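Local coordinates for protein plasma serine protease inhibitor (Homo sapiens, PDB 3DY0) that inactivates serine proteases of plasma and other body fluids in a heparin-dependent way, by irreversible trapping through a cleaved reactive centre loop, at residues I36-A41 against M163-F168; T124-S129 against K134-Y139; D150-L155 against G331-F336. All coordinates share one frame; numbering follows the deposited sequence.

Interaction 1 (I36-A41 against M163-F168)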
ATOM      1  N   ILE A  36      -4.125   3.132   0.987  1.00  6.70           N
ATOM      2  CA  ILE A  36      -4.454   3.707   2.278  1.00  7.45           C
ATOM      3  C   ILE A  36      -4.661   5.213   2.225  1.00  6.92           C
ATOM      4  O   ILE A  36      -5.604   5.733   2.827  1.00  6.89           O
ATOM      5  CB  ILE A  36      -3.382   3.330   3.318  1.00  8.16           C
ATOM      6  CG1 ILE A  36      -3.285   1.800   3.388  1.00  7.99           C
ATOM      7  CG2 ILE A  36      -3.749   3.908   4.681  1.00  8.37           C
ATOM      8  CD1 ILE A  36      -2.156   1.270   4.244  1.00  8.10           C
ATOM      9  N   SER A  37      -3.792   5.911   1.495  0.50  7.85           N
ATOM     10  CA  SER A  37      -3.912   7.358   1.356  0.50  9.34           C
ATOM     11  C   SER A  37      -5.224   7.707   0.666  0.50  8.10           C
ATOM     12  O   SER A  37      -5.915   8.645   1.063  0.50  8.30           O
ATOM     13  CB  SER A  37      -2.752   7.920   0.529  0.50 10.67           C
ATOM     14  OG  SER A  37      -1.519   7.795   1.209  0.50 15.24           O
ATOM     15  N   MET A  38      -5.565   6.947  -0.370  1.00  6.97           N
ATOM     16  CA  MET A  38      -6.798   7.195  -1.112  1.00  6.48           C
ATOM     17  C   MET A  38      -7.981   6.958  -0.174  1.00  8.58           C
ATOM     18  O   MET A  38      -8.940   7.725  -0.167  1.00  7.38           O
ATOM     19  CB  MET A  38      -6.891   6.291  -2.350  1.00  7.57           C
ATOM     20  CG  MET A  38      -8.181   6.476  -3.145  1.00  7.21           C
ATOM     21  SD  MET A  38      -8.108   5.823  -4.825  1.00  8.30           S
ATOM     22  CE  MET A  38      -7.135   7.103  -5.630  1.00  9.01           C
ATOM     23  N   SER A  39      -7.896   5.914   0.650  1.00  7.51           N
ATOM     24  CA  SER A  39      -8.975   5.620   1.592  1.00  7.67           C
ATOM     25  C   SER A  39      -9.151   6.748   2.601  1.00  7.59           C
ATOM     26  O   SER A  39     -10.273   7.131   2.924  1.00  8.59           O
ATOM     27  CB  SER A  39      -8.697   4.309   2.335  1.00  8.34           C
ATOM     28  OG  SER A  39      -8.717   3.205   1.445  1.00  8.73           O
ATOM     29  N   LEU A  40      -8.039   7.279   3.099  1.00  8.55           N
ATOM     30  CA  LEU A  40      -8.090   8.371   4.062  1.00  7.04           C
ATOM     31  C   LEU A  40      -8.620   9.647   3.402  1.00  8.12           C
ATOM     32  O   LEU A  40      -9.359  10.417   4.021  1.00  8.78           O
ATOM     33  CB  LEU A  40      -6.699   8.611   4.656  1.00  7.24           C
ATOM     34  CG  LEU A  40      -6.283   7.599   5.726  1.00  7.60           C
ATOM     35  CD1 LEU A  40      -4.818   7.805   6.082  1.00  8.50           C
ATOM     36  CD2 LEU A  40      -7.160   7.771   6.965  1.00  8.54           C
ATOM     37  N   ALA A  41      -8.240   9.874   2.146  1.00  8.87           N
ATOM     38  CA  ALA A  41      -8.714  11.047   1.423  1.00  8.12           C
ATOM     39  C   ALA A  41     -10.235  10.966   1.246  1.00  8.94           C
ATOM     40  O   ALA A  41     -10.943  11.956   1.424  1.00  9.31           O
ATOM     41  CB  ALA A  41      -8.031  11.135   0.064  1.00  8.87           C
ATOM     42  N   MET A 163     -16.430   1.108   3.228  1.00 10.10           N
ATOM     43  CA  MET A 163     -15.839   1.771   2.075  1.00 10.31           C
ATOM     44  C   MET A 163     -14.626   0.959   1.677  1.00  9.41           C
ATOM     45  O   MET A 163     -13.768   0.669   2.511  1.00  9.42           O
ATOM     46  CB  MET A 163     -15.431   3.195   2.450  1.00  9.87           C
ATOM     47  CG  MET A 163     -14.774   3.967   1.326  1.00 10.99           C
ATOM     48  SD  MET A 163     -14.560   5.689   1.798  1.00 12.21           S
ATOM     49  CE  MET A 163     -13.348   5.519   3.111  1.00 12.95           C
ATOM     50  N   VAL A 164     -14.563   0.591   0.405  1.00  9.46           N
ATOM     51  CA  VAL A 164     -13.470  -0.232  -0.090  1.00  9.32           C
ATOM     52  C   VAL A 164     -12.620   0.406  -1.172  1.00 10.10           C
ATOM     53  O   VAL A 164     -13.128   1.078  -2.069  1.00  9.37           O
ATOM     54  CB  VAL A 164     -14.020  -1.562  -0.671  1.00 11.39           C
ATOM     55  CG1 VAL A 164     -12.891  -2.373  -1.316  1.00 11.02           C
ATOM     56  CG2 VAL A 164     -14.714  -2.359   0.422  1.00 11.90           C
ATOM     57  N   ASN A 165     -11.312   0.212  -1.053  1.00  9.29           N
ATOM     58  CA  ASN A 165     -10.386   0.646  -2.086  1.00  8.62           C
ATOM     59  C   ASN A 165      -9.591  -0.601  -2.411  1.00  8.04           C
ATOM     60  O   ASN A 165      -9.275  -1.393  -1.523  1.00  8.62           O
ATOM     61  CB  ASN A 165      -9.403   1.724  -1.634  1.00  9.56           C
ATOM     62  CG  ASN A 165      -8.269   1.912  -2.642  1.00  8.96           C
ATOM     63  OD1 ASN A 165      -7.246   1.231  -2.577  1.00  9.75           O
ATOM     64  ND2 ASN A 165      -8.470   2.807  -3.602  1.00  8.78           N
ATOM     65  N   TYR A 166      -9.293  -0.788  -3.687  1.00  7.48           N
ATOM     66  CA  TYR A 166      -8.504  -1.936  -4.106  1.00  8.50           C
ATOM     67  C   TYR A 166      -7.492  -1.473  -5.128  1.00  8.06           C
ATOM     68  O   TYR A 166      -7.688  -0.462  -5.805  1.00  9.38           O
ATOM     69  CB  TYR A 166      -9.396  -3.012  -4.735  1.00 10.34           C
ATOM     70  CG  TYR A 166     -10.058  -2.577  -6.025  1.00 12.39           C
ATOM     71  CD1 TYR A 166      -9.365  -2.605  -7.236  1.00 14.47           C
ATOM     72  CD2 TYR A 166     -11.363  -2.090  -6.025  1.00 13.16           C
ATOM     73  CE1 TYR A 166      -9.953  -2.151  -8.413  1.00 15.01           C
ATOM     74  CE2 TYR A 166     -11.959  -1.636  -7.193  1.00 13.43           C
ATOM     75  CZ  TYR A 166     -11.250  -1.668  -8.381  1.00 15.46           C
ATOM     76  OH  TYR A 166     -11.836  -1.200  -9.535  1.00 17.15           O
ATOM     77  N   ILE A 167      -6.398  -2.213  -5.219  1.00  7.84           N
ATOM     78  CA  ILE A 167      -5.363  -1.922  -6.194  1.00  8.46           C
ATOM     79  C   ILE A 167      -4.806  -3.258  -6.669  1.00  7.68           C
ATOM     80  O   ILE A 167      -4.611  -4.187  -5.875  1.00  7.86           O
ATOM     81  CB  ILE A 167      -4.234  -1.033  -5.591  1.00  6.56           C
ATOM     82  CG1 ILE A 167      -3.161  -0.764  -6.653  1.00  9.65           C
ATOM     83  CG2 ILE A 167      -3.636  -1.697  -4.355  1.00  8.40           C
ATOM     84  CD1 ILE A 167      -2.100   0.243  -6.224  1.00 10.96           C
ATOM     85  N   PHE A 168      -4.596  -3.370  -7.976  1.00  8.13           N
ATOM     86  CA  PHE A 168      -4.042  -4.587  -8.558  1.00  9.18           C
ATOM     87  C   PHE A 168      -2.942  -4.213  -9.542  1.00  8.39           C
ATOM     88  O   PHE A 168      -3.143  -3.369 -10.419  1.00  9.32           O
ATOM     89  CB  PHE A 168      -5.109  -5.395  -9.298  1.00 10.31           C
ATOM     90  CG  PHE A 168      -4.557  -6.615  -9.984  1.00 10.01           C
ATOM     91  CD1 PHE A 168      -4.265  -7.765  -9.256  1.00 11.86           C
ATOM     92  CD2 PHE A 168      -4.274  -6.593 -11.344  1.00 12.35           C
ATOM     93  CE1 PHE A 168      -3.693  -8.875  -9.874  1.00 13.79           C
ATOM     94  CE2 PHE A 168      -3.700  -7.702 -11.972  1.00 12.48           C
ATOM     95  CZ  PHE A 168      -3.409  -8.842 -11.233  1.00 12.98           C
TER
HETATM   96  O   HOH W   1     -11.297   2.290   2.510  1.00  9.18           O

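Interaction 2 (T124-S129 against K134-Y139)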
ATOM      1  N   THR A 124     -26.250  -3.205   0.683  1.00 17.48           N
ATOM      2  CA  THR A 124     -25.789  -4.358   1.452  1.00 18.45           C
ATOM      3  C   THR A 124     -26.627  -4.572   2.705  1.00 18.66           C
ATOM      4  O   THR A 124     -26.945  -3.624   3.421  1.00 20.34           O
ATOM      5  CB  THR A 124     -24.312  -4.184   1.885  1.00 18.12           C
ATOM      6  OG1 THR A 124     -23.478  -4.114   0.723  1.00 19.42           O
ATOM      7  CG2 THR A 124     -23.865  -5.354   2.759  1.00 18.22           C
ATOM      8  N   ASN A 125     -26.988  -5.825   2.963  1.00 19.99           N
ATOM      9  CA  ASN A 125     -27.759  -6.149   4.153  1.00 19.96           C
ATOM     10  C   ASN A 125     -26.781  -6.606   5.228  1.00 19.04           C
ATOM     11  O   ASN A 125     -26.454  -7.789   5.321  1.00 18.66           O
ATOM     12  CB  ASN A 125     -28.773  -7.256   3.861  1.00 21.09           C
ATOM     13  CG  ASN A 125     -29.410  -7.798   5.120  1.00 21.38           C
ATOM     14  OD1 ASN A 125     -29.587  -7.070   6.097  1.00 23.20           O
ATOM     15  ND2 ASN A 125     -29.765  -9.079   5.105  1.00 25.59           N
ATOM     16  N   PHE A 126     -26.314  -5.654   6.030  1.00 19.10           N
ATOM     17  CA  PHE A 126     -25.350  -5.939   7.082  1.00 19.76           C
ATOM     18  C   PHE A 126     -25.886  -6.742   8.258  1.00 20.44           C
ATOM     19  O   PHE A 126     -25.114  -7.187   9.107  1.00 21.61           O
ATOM     20  CB  PHE A 126     -24.714  -4.637   7.574  1.00 20.30           C
ATOM     21  CG  PHE A 126     -23.650  -4.100   6.652  1.00 19.30           C
ATOM     22  CD1 PHE A 126     -22.443  -4.778   6.501  1.00 18.10           C
ATOM     23  CD2 PHE A 126     -23.857  -2.936   5.923  1.00 19.06           C
ATOM     24  CE1 PHE A 126     -21.455  -4.301   5.637  1.00 17.76           C
ATOM     25  CE2 PHE A 126     -22.876  -2.447   5.054  1.00 18.08           C
ATOM     26  CZ  PHE A 126     -21.672  -3.136   4.912  1.00 16.44           C
ATOM     27  N   ARG A 127     -27.201  -6.929   8.319  1.00 20.94           N
ATOM     28  CA  ARG A 127     -27.780  -7.723   9.397  1.00 21.25           C
ATOM     29  C   ARG A 127     -27.365  -9.163   9.138  1.00 21.26           C
ATOM     30  O   ARG A 127     -27.262  -9.976  10.060  1.00 23.32           O
ATOM     31  CB  ARG A 127     -29.306  -7.612   9.394  1.00 21.06           C
ATOM     32  CG  ARG A 127     -29.820  -6.226   9.723  1.00 23.82           C
ATOM     33  N   ASP A 128     -27.132  -9.462   7.865  1.00 20.68           N
ATOM     34  CA  ASP A 128     -26.699 -10.784   7.427  1.00 20.18           C
ATOM     35  C   ASP A 128     -25.178 -10.707   7.293  1.00 19.81           C
ATOM     36  O   ASP A 128     -24.650 -10.615   6.188  1.00 18.58           O
ATOM     37  CB  ASP A 128     -27.343 -11.114   6.077  1.00 20.96           C
ATOM     38  CG  ASP A 128     -26.863 -12.429   5.502  1.00 21.05           C
ATOM     39  OD1 ASP A 128     -26.117 -13.147   6.198  1.00 21.96           O
ATOM     40  OD2 ASP A 128     -27.232 -12.743   4.353  1.00 24.24           O
ATOM     41  N   SER A 129     -24.487 -10.747   8.429  0.50 19.73           N
ATOM     42  CA  SER A 129     -23.029 -10.662   8.464  0.50 19.46           C
ATOM     43  C   SER A 129     -22.328 -11.605   7.490  0.50 19.62           C
ATOM     44  O   SER A 129     -21.409 -11.197   6.779  0.50 17.91           O
ATOM     45  CB  SER A 129     -22.523 -10.933   9.883  0.50 20.02           C
ATOM     46  OG  SER A 129     -22.880 -12.235  10.312  0.50 20.62           O
ATOM     47  N   LYS A 134     -19.498 -12.181   2.294  1.00 14.02           N
ATOM     48  CA  LYS A 134     -19.364 -12.862   1.018  1.00 15.57           C
ATOM     49  C   LYS A 134     -19.458 -11.867  -0.134  1.00 15.49           C
ATOM     50  O   LYS A 134     -18.655 -11.903  -1.066  1.00 15.52           O
ATOM     51  CB  LYS A 134     -20.443 -13.936   0.867  1.00 17.98           C
ATOM     52  CG  LYS A 134     -20.365 -14.691  -0.451  1.00 20.65           C
ATOM     53  CD  LYS A 134     -21.419 -15.783  -0.523  1.00 23.17           C
ATOM     54  CE  LYS A 134     -21.352 -16.524  -1.843  1.00 26.73           C
ATOM     55  NZ  LYS A 134     -21.581 -15.613  -2.997  1.00 28.86           N
ATOM     56  N   GLN A 135     -20.439 -10.976  -0.064  1.00 14.20           N
ATOM     57  CA  GLN A 135     -20.631  -9.976  -1.107  1.00 13.35           C
ATOM     58  C   GLN A 135     -19.392  -9.097  -1.278  1.00 13.01           C
ATOM     59  O   GLN A 135     -18.878  -8.936  -2.387  1.00 14.06           O
ATOM     60  CB  GLN A 135     -21.840  -9.097  -0.772  1.00 15.09           C
ATOM     61  CG  GLN A 135     -21.959  -7.854  -1.640  1.00 17.03           C
ATOM     62  CD  GLN A 135     -23.096  -6.946  -1.208  1.00 19.75           C
ATOM     63  OE1 GLN A 135     -23.469  -6.915  -0.034  1.00 22.16           O
ATOM     64  NE2 GLN A 135     -23.637  -6.189  -2.152  1.00 19.59           N
ATOM     65  N   ILE A 136     -18.910  -8.543  -0.173  1.00 13.01           N
ATOM     66  CA  ILE A 136     -17.749  -7.663  -0.224  1.00 12.57           C
ATOM     67  C   ILE A 136     -16.449  -8.403  -0.514  1.00 12.66           C
ATOM     68  O   ILE A 136     -15.646  -7.943  -1.328  1.00 12.99           O
ATOM     69  CB  ILE A 136     -17.627  -6.854   1.079  1.00 12.83           C
ATOM     70  CG1 ILE A 136     -18.891  -6.001   1.260  1.00 14.20           C
ATOM     71  CG2 ILE A 136     -16.397  -5.946   1.024  1.00 13.58           C
ATOM     72  CD1 ILE A 136     -18.995  -5.306   2.599  1.00 16.40           C
ATOM     73  N   ASN A 137     -16.237  -9.549   0.131  1.00 13.00           N
ATOM     74  CA  ASN A 137     -15.014 -10.307  -0.117  1.00 13.92           C
ATOM     75  C   ASN A 137     -14.952 -10.810  -1.554  1.00 14.58           C
ATOM     76  O   ASN A 137     -13.875 -10.854  -2.148  1.00 14.22           O
ATOM     77  CB  ASN A 137     -14.882 -11.485   0.854  1.00 14.41           C
ATOM     78  CG  ASN A 137     -14.514 -11.043   2.259  1.00 14.63           C
ATOM     79  OD1 ASN A 137     -13.998  -9.946   2.457  1.00 15.23           O
ATOM     80  ND2 ASN A 137     -14.759 -11.907   3.240  1.00 14.42           N
ATOM     81  N   ASP A 138     -16.096 -11.198  -2.116  1.00 14.01           N
ATOM     82  CA  ASP A 138     -16.117 -11.665  -3.499  1.00 15.09           C
ATOM     83  C   ASP A 138     -15.775 -10.513  -4.437  1.00 13.32           C
ATOM     84  O   ASP A 138     -15.096 -10.706  -5.447  1.00 15.47           O
ATOM     85  CB  ASP A 138     -17.494 -12.222  -3.881  1.00 17.04           C
ATOM     86  CG  ASP A 138     -17.745 -13.612  -3.323  1.00 19.47           C
ATOM     87  OD1 ASP A 138     -16.778 -14.272  -2.889  1.00 19.69           O
ATOM     88  OD2 ASP A 138     -18.916 -14.050  -3.333  1.00 20.11           O
ATOM     89  N   TYR A 139     -16.261  -9.317  -4.105  1.00 12.33           N
ATOM     90  CA  TYR A 139     -15.995  -8.131  -4.915  1.00 11.39           C
ATOM     91  C   TYR A 139     -14.505  -7.822  -4.896  1.00 11.60           C
ATOM     92  O   TYR A 139     -13.903  -7.598  -5.942  1.00 11.36           O
ATOM     93  CB  TYR A 139     -16.763  -6.920  -4.374  1.00 12.29           C
ATOM     94  CG  TYR A 139     -16.396  -5.604  -5.033  1.00 13.19           C
ATOM     95  CD1 TYR A 139     -16.907  -5.256  -6.282  1.00 14.49           C
ATOM     96  CD2 TYR A 139     -15.532  -4.709  -4.403  1.00 12.25           C
ATOM     97  CE1 TYR A 139     -16.566  -4.042  -6.890  1.00 14.35           C
ATOM     98  CE2 TYR A 139     -15.189  -3.494  -4.999  1.00 12.81           C
ATOM     99  CZ  TYR A 139     -15.708  -3.168  -6.238  1.00 13.44           C
ATOM    100  OH  TYR A 139     -15.372  -1.964  -6.818  1.00 15.78           O
TER
HETATM  101  O   HOH W   2     -25.789  -7.998   1.117  1.00 22.58           O

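Interaction 3 (D150-L155 against G331-F336)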
ATOM      1  N   ASP A 150     -10.791 -13.032   1.321  1.00 18.34           N
ATOM      2  CA  ASP A 150     -11.270 -12.870   2.690  1.00 18.70           C
ATOM      3  C   ASP A 150     -10.773 -11.603   3.387  1.00 16.73           C
ATOM      4  O   ASP A 150     -10.292 -11.659   4.519  1.00 15.82           O
ATOM      5  CB  ASP A 150     -10.881 -14.099   3.517  1.00 22.22           C
ATOM      6  CG  ASP A 150     -11.586 -15.363   3.053  1.00 25.30           C
ATOM      7  OD1 ASP A 150     -11.198 -16.459   3.505  1.00 29.29           O
ATOM      8  OD2 ASP A 150     -12.531 -15.262   2.242  1.00 27.38           O
ATOM      9  N   LEU A 151     -10.895 -10.458   2.723  1.00 14.93           N
ATOM     10  CA  LEU A 151     -10.464  -9.204   3.329  1.00 14.49           C
ATOM     11  C   LEU A 151     -11.137  -9.044   4.689  1.00 13.95           C
ATOM     12  O   LEU A 151     -10.497  -8.699   5.682  1.00 15.38           O
ATOM     13  CB  LEU A 151     -10.847  -8.014   2.445  1.00 13.37           C
ATOM     14  CG  LEU A 151     -10.552  -6.643   3.062  1.00 13.72           C
ATOM     15  CD1 LEU A 151      -9.041  -6.441   3.185  1.00 14.04           C
ATOM     16  CD2 LEU A 151     -11.165  -5.551   2.202  1.00 14.18           C
ATOM     17  N   LEU A 152     -12.441  -9.307   4.719  1.00 15.65           N
ATOM     18  CA  LEU A 152     -13.232  -9.186   5.935  1.00 16.65           C
ATOM     19  C   LEU A 152     -13.413 -10.525   6.647  1.00 16.87           C
ATOM     20  O   LEU A 152     -13.759 -11.527   6.026  1.00 17.75           O
ATOM     21  CB  LEU A 152     -14.614  -8.613   5.601  1.00 15.43           C
ATOM     22  CG  LEU A 152     -14.652  -7.263   4.880  1.00 16.64           C
ATOM     23  CD1 LEU A 152     -16.084  -6.932   4.484  1.00 15.98           C
ATOM     24  CD2 LEU A 152     -14.079  -6.182   5.777  1.00 18.77           C
ATOM     25  N   LYS A 153     -13.172 -10.529   7.953  1.00 18.70           N
ATOM     26  CA  LYS A 153     -13.333 -11.730   8.765  1.00 21.36           C
ATOM     27  C   LYS A 153     -14.111 -11.410  10.035  1.00 22.62           C
ATOM     28  O   LYS A 153     -13.867 -10.394  10.680  1.00 23.04           O
ATOM     29  CB  LYS A 153     -11.967 -12.321   9.136  1.00 21.10           C
ATOM     30  CG  LYS A 153     -11.235 -12.968   7.975  1.00 24.42           C
ATOM     31  CD  LYS A 153      -9.925 -13.594   8.429  1.00 26.07           C
ATOM     32  CE  LYS A 153      -9.217 -14.294   7.279  1.00 28.13           C
ATOM     33  NZ  LYS A 153      -8.838 -13.341   6.199  1.00 28.77           N
ATOM     34  N   ASN A 154     -15.049 -12.289  10.380  1.00 25.34           N
ATOM     35  CA  ASN A 154     -15.878 -12.141  11.572  1.00 28.79           C
ATOM     36  C   ASN A 154     -16.427 -10.718  11.704  1.00 28.71           C
ATOM     37  O   ASN A 154     -16.284 -10.076  12.745  1.00 28.47           O
ATOM     38  CB  ASN A 154     -15.065 -12.516  12.816  1.00 31.86           C
ATOM     39  CG  ASN A 154     -15.938 -12.790  14.024  1.00 34.72           C
ATOM     40  OD1 ASN A 154     -16.883 -13.578  13.956  1.00 36.67           O
ATOM     41  ND2 ASN A 154     -15.620 -12.150  15.142  1.00 37.93           N
ATOM     42  N   LEU A 155     -17.067 -10.243  10.639  1.00 28.48           N
ATOM     43  CA  LEU A 155     -17.638  -8.901  10.586  1.00 29.17           C
ATOM     44  C   LEU A 155     -18.511  -8.537  11.784  1.00 31.56           C
ATOM     45  O   LEU A 155     -19.402  -9.289  12.173  1.00 30.88           O
ATOM     46  CB  LEU A 155     -18.442  -8.736   9.293  1.00 27.42           C
ATOM     47  CG  LEU A 155     -19.003  -7.345   8.982  1.00 25.60           C
ATOM     48  CD1 LEU A 155     -17.877  -6.322   8.960  1.00 25.88           C
ATOM     49  CD2 LEU A 155     -19.718  -7.381   7.642  1.00 25.59           C
ATOM     50  N   GLY A 331     -10.403  -1.777   3.743  1.00  8.25           N
ATOM     51  CA  GLY A 331     -11.820  -1.738   4.048  1.00  9.20           C
ATOM     52  C   GLY A 331     -12.046  -0.878   5.271  1.00  8.29           C
ATOM     53  O   GLY A 331     -11.575  -1.206   6.362  1.00  8.78           O
ATOM     54  N   THR A 332     -12.742   0.240   5.088  1.00  8.27           N
ATOM     55  CA  THR A 332     -13.031   1.154   6.186  1.00  7.83           C
ATOM     56  C   THR A 332     -14.459   0.870   6.635  1.00  9.54           C
ATOM     57  O   THR A 332     -15.413   1.087   5.888  1.00  9.13           O
ATOM     58  CB  THR A 332     -12.882   2.615   5.730  1.00  9.70           C
ATOM     59  OG1 THR A 332     -11.531   2.836   5.300  1.00  9.38           O
ATOM     60  CG2 THR A 332     -13.202   3.565   6.864  1.00 10.59           C
ATOM     61  N   ILE A 333     -14.591   0.368   7.860  1.00  9.89           N
ATOM     62  CA  ILE A 333     -15.888  -0.015   8.403  1.00 11.01           C
ATOM     63  C   ILE A 333     -16.521   1.022   9.329  1.00  9.98           C
ATOM     64  O   ILE A 333     -15.902   1.453  10.300  1.00 12.36           O
ATOM     65  CB  ILE A 333     -15.759  -1.356   9.152  1.00 12.38           C
ATOM     66  CG1 ILE A 333     -15.097  -2.394   8.235  1.00 14.36           C
ATOM     67  CG2 ILE A 333     -17.135  -1.837   9.616  1.00 14.31           C
ATOM     68  CD1 ILE A 333     -14.850  -3.750   8.891  1.00 15.50           C
ATOM     69  N   PHE A 334     -17.758   1.410   9.016  1.00 11.01           N
ATOM     70  CA  PHE A 334     -18.501   2.388   9.813  1.00 12.57           C
ATOM     71  C   PHE A 334     -19.595   1.694  10.613  1.00 14.68           C
ATOM     72  O   PHE A 334     -20.249   0.782  10.113  1.00 15.43           O
ATOM     73  CB  PHE A 334     -19.175   3.439   8.927  1.00 12.89           C
ATOM     74  CG  PHE A 334     -18.225   4.232   8.079  1.00 13.58           C
ATOM     75  CD1 PHE A 334     -17.718   3.698   6.902  1.00 12.76           C
ATOM     76  CD2 PHE A 334     -17.860   5.523   8.445  1.00 13.59           C
ATOM     77  CE1 PHE A 334     -16.858   4.441   6.099  1.00 11.96           C
ATOM     78  CE2 PHE A 334     -16.998   6.275   7.649  1.00 13.63           C
ATOM     79  CZ  PHE A 334     -16.498   5.732   6.472  1.00 13.17           C
ATOM     80  N   THR A 335     -19.793   2.143  11.850  1.00 17.32           N
ATOM     81  CA  THR A 335     -20.823   1.586  12.726  1.00 21.68           C
ATOM     82  C   THR A 335     -21.606   2.714  13.393  1.00 23.66           C
ATOM     83  O   THR A 335     -21.162   3.863  13.409  1.00 22.06           O
ATOM     84  CB  THR A 335     -20.211   0.707  13.842  1.00 22.09           C
ATOM     85  OG1 THR A 335     -19.332   1.498  14.651  1.00 22.75           O
ATOM     86  CG2 THR A 335     -19.438  -0.454  13.245  1.00 24.97           C
ATOM     87  N   PHE A 336     -22.777   2.381  13.933  1.00 27.57           N
ATOM     88  CA  PHE A 336     -23.610   3.358  14.629  1.00 31.68           C
ATOM     89  C   PHE A 336     -23.590   3.093  16.131  1.00 33.65           C
ATOM     90  O   PHE A 336     -22.944   2.107  16.552  1.00 35.72           O
ATOM     91  CB  PHE A 336     -25.064   3.306  14.141  1.00 32.33           C
ATOM     92  CG  PHE A 336     -25.284   3.921  12.788  1.00 32.70           C
ATOM     93  CD1 PHE A 336     -24.494   4.977  12.347  1.00 32.69           C
ATOM     94  CD2 PHE A 336     -26.313   3.467  11.969  1.00 32.96           C
ATOM     95  CE1 PHE A 336     -24.725   5.573  11.108  1.00 33.81           C
ATOM     96  CE2 PHE A 336     -26.552   4.056  10.730  1.00 32.96           C
ATOM     97  CZ  PHE A 336     -25.758   5.110  10.298  1.00 33.56           C
ATOM     98  OXT PHE A 336     -24.229   3.872  16.868  1.00 35.44           O
TER

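Interaction 1 (I36-A41 against M163-F168)
Asn165 meets the helix turn of Met38 and Ser39 with CB and the amide nitrogen: the amide lies against the methionine, and CB against the serine hydroxyl. Helix 33-45 here packs against one face of the sheet at strand 159-172, the two axes running at 154° to each other, with Ser39 and Asn165 the closest pair of CA atoms, 6.3 Å apart. Met38 sends its thioether toward the strand. Its SD reaches Asn165 ND2 at 3.3 Å and its CG stands near the same nitrogen; the two side chains cross at about a right angle. ND2 thus lies against the sulfur in a close contact. The same nitrogen is hydrogen-bonded to Asn95 OD1, and OD1 of Asn165 to the hydroxyl of Ser35. The amide of strand 159-172 therefore ties the helix, through Ser35, to strand 90-99, through Asn95. Ser39 holds OG beside the backbone nitrogen (chi1 -66°), within bonding distance of Ser35 O one turn back in the helix. The same OG lies 3.5 Å from Asn165 CB and receives a bond from a water 2.9 Å away, whose second bond goes to Met163 O at 3.0 Å. Two residues earlier on the same face of the strand, Met163 is extended as far as SD and bends at chi3 (67°), which sets its methyl CE 3.5 Å from Ser39 O. In serpins this crossing of helix and central sheet belongs to the shutter region, where the strands must part when the reactive centre loop inserts. No direct hydrogen bond joins the two segments; their polar atoms are instead satisfied by a water, by Ser35 and by Asn95, so that sheet and helix are linked through small, buried intermediaries.

Interaction 2 (T124-S129 against K134-Y139)
Thr124 and Gln135 provide the direct polar link between the loop leaving strand 120-123 and the helix it leads into, helix 129-143, the helix F of serpins, which packs on the face of the main sheet A. Thr124 OG1 donates to Gln135 OE1 over 2.9 Å, arriving from well above the carboxamide plane (49° out of it) and not along a lone pair. Gln135 can reach this far because it leaves the helix anti to its backbone nitrogen (chi1 168°) and stays extended beyond CG. Its OE1 takes a second bond, 2.8 Å, from a water that in turn accepts from Asn125 N at 3.1 Å. The other end of the amide, NE2, donates to Pro123 O; with both ends occupied, the rotation of the group is fixed.

Apolar contact lies to one side of this cluster. Phe126 CE1 touches Ile136 CD1 at 4.0 Å, the two side chains crossing at about a right angle. Thr124 contributes here as well: its CG2 sits over the centre of the Phe126 ring, 3.7 Å above the plane, so a single residue gives its hydroxyl to the helix and its methyl to the ring. Ala132, Leu155 and Ile162 add to the hydrophobic surroundings of that ring.

Bonds within each segment shape the approach. Residues Asn125 to Asp128 form a type I turn, and Asn125 OD1 accepts from Arg127 N in an Asx turn (3.3 Å). Asp128, the last residue of the turn, is also the N-cap of helix 129-143, its OD1 meeting Gly131 N. The chemistry is that of a loop held against the body of the helix it leads into: an amide bonded at both ends ties the polar side, while phenylalanine and isoleucine close the side toward the sheet.

Interaction 3 (D150-L155 against G331-F336)
Ile333 receives two leucines on one methyl, and this small apolar cluster carries most of the contact between the loop 150-155 and strand 323-335. Leu152 CD2 and Leu155 CD1 each lie 4.0 Å from Ile333 CD1. Between themselves, Leu152 CD2 and Leu155 CD1 stand 5.0 Å apart. Ile333 offers that methyl because CG1 lies opposite the carbonyl carbon (chi1 -53°) and the chain then runs straight out to CD1. The approaches differ: Leu152 and Ile333 slide past each other in opposite senses, whereas Leu155 comes in at a slant. Ile162 of strand 159-172 touches both leucines, and Leu155 also leans on Ala132 and Met133 of helix 129-143, so the cluster continues into the packing of helix on sheet.

A methyl-to-backbone contact extends the interface toward the start of the segment. Leu151, whose CG is anti to its nitrogen, points CD2 at the backbone of Gly331, 4.1 Å from Gly331 N. With no side chain on that residue, the leucine lies directly on the main chain of the strand.

Polar bonds do not cross the interface but shape the loop. Lys153, extended until a bend at its last torsion, brings NZ to Asp150 O, 2.8 Å away and 19° off the carbonyl plane, and Leu152 N is held by Asn137 OD1 of the preceding helix. Asp150 and Asn154 both adopt left-handed backbone conformations, turning the chain sharply on each side of the three residues between them.

The topology is that of a cleaved serpin. Strand 323-335 is the N-terminal part of the cleaved reactive centre loop, inserted between strands 159-172 and 307-319 of the main sheet; Phe336, just after it, is the new carboxyl terminus, and the loop that follows helix 129-143 lies across the strand's face.

Overall arrangement
All three contacts bear on the main sheet of the cleaved inhibitor, from its two faces. Interaction 1 packs a helix against one face at strand 159-172, while interactions 2 and 3 lie on the opposite face, with helix 129-143 and the loop after it; their centres are about 9 Å apart, and that of interaction 1 is about 18 and 14 Å from them. Val164 CG2 packs on Ile136 CG2 at 4.0 Å, joining interactions 1 and 2; Ile136 CG2 packs on Leu152 CD1 at 3.6 Å, joining 2 and 3. Met163 O and Thr332 N, 2.8 Å apart, pair the old strand with the inserted one. The glycan-site residues Asn213, a glycosylated asparagine, Lys249 and Lys253 belong to none of these segments.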